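Local structure of Hsp70/Hsp90 co-chaperone CNS1 (Saccharomyces cerevisiae, 6HFM) at residues L52-V64 with V80-K93. The protein acts as a co-chaperone that binds the chaperones Hsp90 and Hsp70 and stimulates the ATPase activity of the Hsp70 Ssa1. Numbering follows the deposited sequence.
Sequences LIMYPTQDEFDFV and VLEGPQERFKKEGK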
ATOM      1  N   LEU A  52      -2.755  -4.000   2.077  1.00 17.25           N
ATOM      2  CA  LEU A  52      -3.855  -4.393   1.207  1.00 18.51           C
ATOM      3  C   LEU A  52      -3.368  -4.261  -0.230  1.00 18.63           C
ATOM      4  O   LEU A  52      -2.899  -3.193  -0.633  1.00 19.58           O
ATOM      5  CB  LEU A  52      -5.072  -3.493   1.433  1.00 20.19           C
ATOM      6  CG  LEU A  52      -5.784  -3.655   2.774  1.00 23.61           C
ATOM      7  CD1 LEU A  52      -6.795  -2.539   2.982  1.00 25.17           C
ATOM      8  CD2 LEU A  52      -6.478  -5.007   2.866  1.00 26.92           C
ATOM      9  N   ILE A  53      -3.468  -5.349  -0.999  1.00 18.97           N
ATOM     10  CA  ILE A  53      -3.026  -5.362  -2.393  1.00 19.76           C
ATOM     11  C   ILE A  53      -4.269  -5.557  -3.251  1.00 19.56           C
ATOM     12  O   ILE A  53      -4.864  -6.630  -3.249  1.00 21.04           O
ATOM     13  CB  ILE A  53      -1.961  -6.456  -2.661  1.00 21.81           C
ATOM     14  CG1 ILE A  53      -0.757  -6.272  -1.716  1.00 24.27           C
ATOM     15  CG2 ILE A  53      -1.486  -6.414  -4.108  1.00 21.62           C
ATOM     16  CD1 ILE A  53      -0.774  -7.194  -0.522  1.00 27.42           C
ATOM     17  N   MET A  54      -4.655  -4.504  -3.966  1.00 18.75           N
ATOM     18  CA  MET A  54      -5.889  -4.479  -4.749  1.00 20.09           C
ATOM     19  C   MET A  54      -5.593  -4.846  -6.200  1.00 19.36           C
ATOM     20  O   MET A  54      -4.615  -4.369  -6.776  1.00 18.90           O
ATOM     21  CB  MET A  54      -6.522  -3.081  -4.718  1.00 21.77           C
ATOM     22  CG  MET A  54      -6.607  -2.420  -3.347  1.00 24.72           C
ATOM     23  SD  MET A  54      -7.445  -3.417  -2.103  1.00 27.80           S
ATOM     24  CE  MET A  54      -9.098  -3.499  -2.784  1.00 31.59           C
ATOM     25  N   TYR A  55      -6.448  -5.688  -6.782  1.00 20.55           N
ATOM     26  CA  TYR A  55      -6.411  -6.007  -8.211  1.00 21.22           C
ATOM     27  C   TYR A  55      -7.751  -5.558  -8.800  1.00 22.27           C
ATOM     28  O   TYR A  55      -8.643  -6.385  -9.021  1.00 23.55           O
ATOM     29  CB  TYR A  55      -6.188  -7.511  -8.425  1.00 21.67           C
ATOM     30  CG  TYR A  55      -5.023  -8.092  -7.655  1.00 21.83           C
ATOM     31  CD1 TYR A  55      -3.712  -7.957  -8.119  1.00 22.15           C
ATOM     32  CD2 TYR A  55      -5.227  -8.786  -6.463  1.00 22.04           C
ATOM     33  CE1 TYR A  55      -2.642  -8.495  -7.420  1.00 21.77           C
ATOM     34  CE2 TYR A  55      -4.164  -9.330  -5.762  1.00 23.01           C
ATOM     35  CZ  TYR A  55      -2.873  -9.178  -6.239  1.00 23.13           C
ATOM     36  OH  TYR A  55      -1.813  -9.707  -5.539  1.00 25.77           O
ATOM     37  N   PRO A  56      -7.911  -4.240  -9.042  1.00 22.17           N
ATOM     38  CA  PRO A  56      -9.237  -3.710  -9.411  1.00 23.93           C
ATOM     39  C   PRO A  56      -9.819  -4.262 -10.718  1.00 25.40           C
ATOM     40  O   PRO A  56     -11.044  -4.423 -10.813  1.00 29.35           O
ATOM     41  CB  PRO A  56      -9.010  -2.192  -9.492  1.00 23.99           C
ATOM     42  CG  PRO A  56      -7.532  -2.012  -9.610  1.00 22.87           C
ATOM     43  CD  PRO A  56      -6.916  -3.165  -8.884  1.00 21.97           C
ATOM     44  N   THR A  57      -8.965  -4.578 -11.694  1.00 24.10           N
ATOM     45  CA  THR A  57      -9.436  -5.142 -12.973  1.00 25.96           C
ATOM     46  C   THR A  57      -9.851  -6.623 -12.871  1.00 28.29           C
ATOM     47  O   THR A  57     -10.462  -7.151 -13.805  1.00 30.67           O
ATOM     48  CB  THR A  57      -8.407  -4.961 -14.119  1.00 25.93           C
ATOM     49  OG1 THR A  57      -7.227  -5.741 -13.869  1.00 26.93           O
ATOM     50  CG2 THR A  57      -8.026  -3.492 -14.289  1.00 24.83           C
ATOM     51  N   GLN A  58      -9.521  -7.283 -11.755  1.00 29.03           N
ATOM     52  CA  GLN A  58      -9.922  -8.672 -11.489  1.00 31.45           C
ATOM     53  C   GLN A  58     -10.952  -8.834 -10.354  1.00 32.37           C
ATOM     54  O   GLN A  58     -11.346  -9.967 -10.050  1.00 33.90           O
ATOM     55  CB  GLN A  58      -8.676  -9.504 -11.164  1.00 31.59           C
ATOM     56  CG  GLN A  58      -7.739  -9.716 -12.343  1.00 31.63           C
ATOM     57  CD  GLN A  58      -8.276 -10.719 -13.352  1.00 33.15           C
ATOM     58  OE1 GLN A  58      -8.829 -11.754 -12.982  1.00 32.56           O
ATOM     59  NE2 GLN A  58      -8.107 -10.419 -14.636  1.00 33.58           N
ATOM     60  N   ASP A  59     -11.395  -7.727  -9.749  1.00 30.41           N
ATOM     61  CA  ASP A  59     -12.283  -7.746  -8.568  1.00 31.85           C
ATOM     62  C   ASP A  59     -11.768  -8.691  -7.476  1.00 31.67           C
ATOM     63  O   ASP A  59     -12.468  -9.594  -7.012  1.00 32.05           O
ATOM     64  CB  ASP A  59     -13.730  -8.093  -8.964  1.00 28.32           C
ATOM     65  CG  ASP A  59     -14.747  -7.816  -7.846  1.00 18.04           C
ATOM     66  OD1 ASP A  59     -15.822  -8.376  -7.891  1.00 24.08           O
ATOM     67  OD2 ASP A  59     -14.425  -7.038  -6.910  1.00 32.13           O
ATOM     68  N   GLU A  60     -10.523  -8.469  -7.087  1.00 29.85           N
ATOM     69  CA  GLU A  60      -9.857  -9.311  -6.104  1.00 28.56           C
ATOM     70  C   GLU A  60      -8.900  -8.455  -5.306  1.00 26.02           C
ATOM     71  O   GLU A  60      -8.512  -7.376  -5.756  1.00 25.66           O
ATOM     72  CB  GLU A  60      -9.101 -10.436  -6.820  1.00 32.34           C
ATOM     73  CG  GLU A  60      -8.491 -11.510  -5.929  1.00 37.21           C
ATOM     74  CD  GLU A  60      -9.527 -12.225  -5.085  1.00 40.79           C
ATOM     75  OE1 GLU A  60     -10.070 -13.244  -5.559  1.00 41.91           O
ATOM     76  OE2 GLU A  60      -9.817 -11.749  -3.963  1.00 42.10           O
ATOM     77  N   PHE A  61      -8.547  -8.929  -4.115  1.00 24.36           N
ATOM     78  CA  PHE A  61      -7.472  -8.322  -3.334  1.00 23.51           C
ATOM     79  C   PHE A  61      -6.799  -9.349  -2.431  1.00 23.67           C
ATOM     80  O   PHE A  61      -7.381 -10.391  -2.115  1.00 24.46           O
ATOM     81  CB  PHE A  61      -7.965  -7.089  -2.540  1.00 24.94           C
ATOM     82  CG  PHE A  61      -8.787  -7.409  -1.316  1.00 24.96           C
ATOM     83  CD1 PHE A  61      -8.233  -7.302  -0.040  1.00 26.14           C
ATOM     84  CD2 PHE A  61     -10.125  -7.771  -1.433  1.00 27.17           C
ATOM     85  CE1 PHE A  61      -8.991  -7.577   1.094  1.00 27.71           C
ATOM     86  CE2 PHE A  61     -10.888  -8.047  -0.302  1.00 28.48           C
ATOM     87  CZ  PHE A  61     -10.322  -7.948   0.961  1.00 29.01           C
ATOM     88  N   ASP A  62      -5.557  -9.049  -2.055  1.00 22.27           N
ATOM     89  CA  ASP A  62      -4.800  -9.846  -1.096  1.00 22.42           C
ATOM     90  C   ASP A  62      -4.561  -9.024   0.160  1.00 21.46           C
ATOM     91  O   ASP A  62      -4.577  -7.790   0.126  1.00 20.82           O
ATOM     92  CB  ASP A  62      -3.433 -10.246  -1.662  1.00 24.47           C
ATOM     93  CG  ASP A  62      -3.511 -11.233  -2.808  1.00 26.57           C
ATOM     94  OD1 ASP A  62      -4.519 -11.947  -2.961  1.00 31.78           O
ATOM     95  OD2 ASP A  62      -2.520 -11.301  -3.566  1.00 29.46           O
ATOM     96  N   PHE A  63      -4.332  -9.728   1.263  1.00 20.96           N
ATOM     97  CA  PHE A  63      -3.945  -9.126   2.527  1.00 21.31           C
ATOM     98  C   PHE A  63      -2.654  -9.778   3.014  1.00 21.85           C
ATOM     99  O   PHE A  63      -2.571 -11.003   3.103  1.00 23.76           O
ATOM    100  CB  PHE A  63      -5.048  -9.314   3.566  1.00 22.99           C
ATOM    101  CG  PHE A  63      -4.678  -8.821   4.938  1.00 24.82           C
ATOM    102  CD1 PHE A  63      -4.566  -7.463   5.186  1.00 25.91           C
ATOM    103  CD2 PHE A  63      -4.425  -9.717   5.979  1.00 26.51           C
ATOM    104  CE1 PHE A  63      -4.218  -6.997   6.445  1.00 27.18           C
ATOM    105  CE2 PHE A  63      -4.084  -9.255   7.242  1.00 27.50           C
ATOM    106  CZ  PHE A  63      -3.978  -7.893   7.472  1.00 26.62           C
ATOM    107  N   VAL A  64      -1.655  -8.952   3.318  1.00 20.49           N
ATOM    108  CA  VAL A  64      -0.385  -9.415   3.872  1.00 21.14           C
ATOM    109  C   VAL A  64      -0.248  -8.755   5.240  1.00 20.51           C
ATOM    110  O   VAL A  64      -0.183  -7.533   5.333  1.00 21.84           O
ATOM    111  CB  VAL A  64       0.793  -9.051   2.943  1.00 22.57           C
ATOM    112  CG1 VAL A  64       2.123  -9.504   3.531  1.00 22.63           C
ATOM    113  CG2 VAL A  64       0.593  -9.685   1.571  1.00 23.28           C
ATOM    114  N   VAL A  80       3.451 -11.608  -3.990  1.00 27.86           N
ATOM    115  CA  VAL A  80       2.014 -11.829  -4.216  1.00 26.96           C
ATOM    116  C   VAL A  80       1.693 -12.525  -5.545  1.00 27.59           C
ATOM    117  O   VAL A  80       0.658 -13.182  -5.654  1.00 28.57           O
ATOM    118  CB  VAL A  80       1.166 -10.531  -4.059  1.00 26.92           C
ATOM    119  CG1 VAL A  80       1.350  -9.942  -2.666  1.00 28.62           C
ATOM    120  CG2 VAL A  80       1.468  -9.491  -5.142  1.00 26.32           C
ATOM    121  N   LEU A  81       2.579 -12.397  -6.538  1.00 28.18           N
ATOM    122  CA  LEU A  81       2.394 -13.059  -7.839  1.00 30.55           C
ATOM    123  C   LEU A  81       3.150 -14.393  -8.013  1.00 35.22           C
ATOM    124  O   LEU A  81       3.019 -15.011  -9.070  1.00 38.02           O
ATOM    125  CB  LEU A  81       2.780 -12.100  -8.977  1.00 29.75           C
ATOM    126  CG  LEU A  81       2.051 -10.755  -9.049  1.00 30.43           C
ATOM    127  CD1 LEU A  81       2.513  -9.977 -10.271  1.00 31.48           C
ATOM    128  CD2 LEU A  81       0.537 -10.912  -9.069  1.00 29.98           C
ATOM    129  N   GLU A  82       3.910 -14.848  -7.008  1.00 42.50           N
ATOM    130  CA  GLU A  82       4.760 -16.053  -7.167  1.00 52.86           C
ATOM    131  C   GLU A  82       3.975 -17.361  -7.195  1.00 60.52           C
ATOM    132  O   GLU A  82       4.279 -18.247  -7.999  1.00 64.94           O
ATOM    133  CB  GLU A  82       5.867 -16.141  -6.095  1.00 60.60           C
ATOM    134  CG  GLU A  82       5.453 -16.668  -4.722  1.00 65.97           C
ATOM    135  CD  GLU A  82       6.549 -16.536  -3.673  1.00 72.37           C
ATOM    136  OE1 GLU A  82       7.735 -16.383  -4.039  1.00 75.79           O
ATOM    137  OE2 GLU A  82       6.222 -16.599  -2.468  1.00 77.54           O
ATOM    138  N   GLY A  83       2.982 -17.485  -6.315  1.00 66.53           N
ATOM    139  CA  GLY A  83       2.184 -18.705  -6.218  1.00 74.47           C
ATOM    140  C   GLY A  83       1.297 -18.902  -7.435  1.00 79.54           C
ATOM    141  O   GLY A  83       1.178 -17.993  -8.264  1.00 78.89           O
ATOM    142  N   PRO A  84       0.680 -20.097  -7.565  1.00 85.82           N
ATOM    143  CA  PRO A  84      -0.308 -20.334  -8.622  1.00 84.97           C
ATOM    144  C   PRO A  84      -1.348 -19.220  -8.678  1.00 78.12           C
ATOM    145  O   PRO A  84      -1.903 -18.841  -7.644  1.00 76.67           O
ATOM    146  CB  PRO A  84      -0.954 -21.656  -8.206  1.00 89.70           C
ATOM    147  CG  PRO A  84       0.113 -22.375  -7.458  1.00 91.32           C
ATOM    148  CD  PRO A  84       0.992 -21.332  -6.821  1.00 89.34           C
ATOM    149  N   GLN A  85      -1.608 -18.714  -9.881  1.00 72.04           N
ATOM    150  CA  GLN A  85      -2.392 -17.491 -10.073  1.00 72.27           C
ATOM    151  C   GLN A  85      -3.863 -17.779 -10.369  1.00 65.07           C
ATOM    152  O   GLN A  85      -4.519 -17.005 -11.075  1.00 59.68           O
ATOM    153  CB  GLN A  85      -1.795 -16.682 -11.228  1.00 79.26           C
ATOM    154  CG  GLN A  85      -0.322 -16.342 -11.070  1.00 84.58           C
ATOM    155  CD  GLN A  85      -0.101 -15.063 -10.291  1.00 87.49           C
ATOM    156  OE1 GLN A  85      -0.250 -15.032  -9.068  1.00 85.64           O
ATOM    157  NE2 GLN A  85       0.261 -13.997 -10.997  1.00 87.66           N
ATOM    158  N   GLU A  86      -4.390 -18.865  -9.804  1.00 62.35           N
ATOM    159  CA  GLU A  86      -5.743 -19.322 -10.125  1.00 62.97           C
ATOM    160  C   GLU A  86      -6.838 -18.361  -9.655  1.00 55.91           C
ATOM    161  O   GLU A  86      -7.933 -18.375 -10.217  1.00 55.24           O
ATOM    162  CB  GLU A  86      -6.002 -20.725  -9.553  1.00 67.36           C
ATOM    163  CG  GLU A  86      -5.084 -21.827 -10.084  1.00 72.84           C
ATOM    164  CD  GLU A  86      -5.178 -22.048 -11.588  1.00 78.00           C
ATOM    165  OE1 GLU A  86      -6.175 -21.627 -12.218  1.00 83.92           O
ATOM    166  OE2 GLU A  86      -4.241 -22.659 -12.146  1.00 80.75           O
ATOM    167  N   ARG A  87      -6.548 -17.525  -8.652  1.00 50.07           N
ATOM    168  CA  ARG A  87      -7.538 -16.561  -8.149  1.00 48.64           C
ATOM    169  C   ARG A  87      -7.958 -15.501  -9.182  1.00 44.69           C
ATOM    170  O   ARG A  87      -9.062 -14.962  -9.081  1.00 41.05           O
ATOM    171  CB  ARG A  87      -7.084 -15.911  -6.830  1.00 50.22           C
ATOM    172  CG  ARG A  87      -5.988 -14.861  -6.926  1.00 51.14           C
ATOM    173  CD  ARG A  87      -5.421 -14.596  -5.534  1.00 50.63           C
ATOM    174  NE  ARG A  87      -4.291 -13.668  -5.517  1.00 46.97           N
ATOM    175  CZ  ARG A  87      -3.074 -13.919  -6.004  1.00 45.21           C
ATOM    176  NH1 ARG A  87      -2.780 -15.081  -6.597  1.00 45.24           N
ATOM    177  NH2 ARG A  87      -2.130 -12.986  -5.912  1.00 43.42           N
ATOM    178  N   PHE A  88      -7.095 -15.210 -10.161  1.00 38.27           N
ATOM    179  CA  PHE A  88      -7.451 -14.310 -11.264  1.00 36.06           C
ATOM    180  C   PHE A  88      -8.204 -15.112 -12.316  1.00 38.50           C
ATOM    181  O   PHE A  88      -7.637 -16.026 -12.916  1.00 36.31           O
ATOM    182  CB  PHE A  88      -6.209 -13.659 -11.888  1.00 32.71           C
ATOM    183  CG  PHE A  88      -5.333 -12.936 -10.900  1.00 31.33           C
ATOM    184  CD1 PHE A  88      -5.881 -12.070  -9.957  1.00 32.78           C
ATOM    185  CD2 PHE A  88      -3.951 -13.109 -10.923  1.00 31.68           C
ATOM    186  CE1 PHE A  88      -5.071 -11.408  -9.048  1.00 32.87           C
ATOM    187  CE2 PHE A  88      -3.136 -12.443 -10.017  1.00 31.55           C
ATOM    188  CZ  PHE A  88      -3.699 -11.590  -9.079  1.00 32.75           C
ATOM    189  N   LYS A  89      -9.474 -14.768 -12.527  1.00 41.33           N
ATOM    190  CA  LYS A  89     -10.376 -15.561 -13.373  1.00 46.53           C
ATOM    191  C   LYS A  89     -11.110 -14.743 -14.439  1.00 49.21           C
ATOM    192  O   LYS A  89     -12.118 -15.198 -14.981  1.00 52.78           O
ATOM    193  CB  LYS A  89     -11.388 -16.290 -12.485  1.00 49.67           C
ATOM    194  CG  LYS A  89     -10.740 -17.194 -11.454  1.00 49.81           C
ATOM    195  CD  LYS A  89     -11.777 -17.961 -10.662  1.00 49.90           C
ATOM    196  CE  LYS A  89     -11.171 -18.558  -9.411  1.00 50.25           C
ATOM    197  NZ  LYS A  89     -11.060 -17.548  -8.320  1.00 50.98           N
ATOM    198  N   LYS A  90     -10.588 -13.560 -14.762  1.00 49.93           N
ATOM    199  CA  LYS A  90     -11.210 -12.668 -15.741  1.00 49.86           C
ATOM    200  C   LYS A  90     -10.273 -12.382 -16.896  1.00 51.06           C
ATOM    201  O   LYS A  90      -9.081 -12.703 -16.831  1.00 43.28           O
ATOM    202  CB  LYS A  90     -11.593 -11.350 -15.082  1.00 47.75           C
ATOM    203  CG  LYS A  90     -12.553 -11.513 -13.924  1.00 50.43           C
ATOM    204  CD  LYS A  90     -13.023 -10.169 -13.396  1.00 52.87           C
ATOM    205  CE  LYS A  90     -14.486 -10.235 -12.993  1.00 58.05           C
ATOM    206  NZ  LYS A  90     -14.860  -9.070 -12.157  1.00 61.36           N
ATOM    207  N   GLU A  91     -10.836 -11.774 -17.943  1.00 53.55           N
ATOM    208  CA  GLU A  91     -10.078 -11.292 -19.104  1.00 56.20           C
ATOM    209  C   GLU A  91      -8.851 -10.502 -18.668  1.00 47.41           C
ATOM    210  O   GLU A  91      -8.954  -9.588 -17.848  1.00 45.26           O
ATOM    211  CB  GLU A  91     -10.948 -10.406 -20.015  1.00 66.36           C
ATOM    212  CG  GLU A  91     -11.647 -11.156 -21.140  1.00 75.99           C
ATOM    213  CD  GLU A  91     -12.643 -10.298 -21.904  1.00 82.65           C
ATOM    214  OE1 GLU A  91     -12.411  -9.078 -22.048  1.00 85.70           O
ATOM    215  OE2 GLU A  91     -13.663 -10.849 -22.367  1.00 84.42           O
ATOM    216  N   GLY A  92      -7.698 -10.875 -19.216  1.00 42.20           N
ATOM    217  CA  GLY A  92      -6.432 -10.214 -18.905  1.00 39.73           C
ATOM    218  C   GLY A  92      -5.634 -10.826 -17.767  1.00 37.91           C
ATOM    219  O   GLY A  92      -4.603 -10.273 -17.396  1.00 36.35           O
ATOM    220  N   LYS A  93      -6.092 -11.955 -17.218  1.00 37.22           N
ATOM    221  CA  LYS A  93      -5.368 -12.677 -16.145  1.00 37.96           C
ATOM    222  C   LYS A  93      -3.918 -13.044 -16.494  1.00 35.02           C
ATOM    223  O   LYS A  93      -3.051 -13.083 -15.617  1.00 31.88           O
ATOM    224  CB  LYS A  93      -6.129 -13.947 -15.734  1.00 42.07           C
ATOM    225  CG  LYS A  93      -6.347 -14.957 -16.857  1.00 48.07           C
ATOM    226  CD  LYS A  93      -7.063 -16.206 -16.373  1.00 54.45           C
ATOM    227  CE  LYS A  93      -7.595 -17.014 -17.547  1.00 60.38           C
ATOM    228  NZ  LYS A  93      -7.758 -18.453 -17.212  1.00 65.98           N
TER
HETATM  229  O   HOH W   1      -7.335  -7.721 -15.747  1.00 36.62           O
HETATM  230  O   HOH W   2     -10.879 -12.786 -10.468  1.00 33.63           O
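Arg87 grips the carboxylate of Asp62 side-on in a bidentate salt bridge: NE reaches OD1 at 3.1 Å and NH2 reaches OD2 at 2.9 Å, each oxygen offering its syn lone pair. The two flat groups are 27° apart, so the fork is not quite coplanar. Arg87 NH2 also donates to Val80 O (2.8 Å), tying the loop back to the end of its helix. Asp62 OD2 accepts a second bond, from Tyr55 OH at 2.6 Å, which arrives from above the carboxylate plane; two donors thus grip this oxygen, which would probably help keep Asp62 ionised. Phe88 turns its edge to the Tyr55 ring in a T-shaped pair, planes at 71°, with CZ over the ring centre, while Val80 CG2 lies near the ring plane beside the hydroxyl. A leucine in place of Tyr55 would probably leave Asp62 OD2 without its hydroxyl donor and the edge of Phe88 without an aromatic face.

At the hairpin turn, the amide of Gln58 engages the loop through both ends. Gln58 OE1 takes Lys90 N at 3.1 Å, in the carbonyl plane on a lone pair, and NE2 gives a weak but nearly straight bond to Lys90 O. The bend at chi2 (-74°) swings the amide to this backbone. One water accepts from NE2 and Thr57 OG1 and donates to Glu91 O; a second links Gln58 O with Lys89 N.

The contact lies in the C-terminal wheel domain. Strands 47-55 and 60-68 form an antiparallel hairpin with a G1 bulge at Asp59 and Glu60; the end of helix 73-82 and its following loop pack on it, Phe96 stacks on Phe88, and strand 139-145 runs parallel beside 47-55.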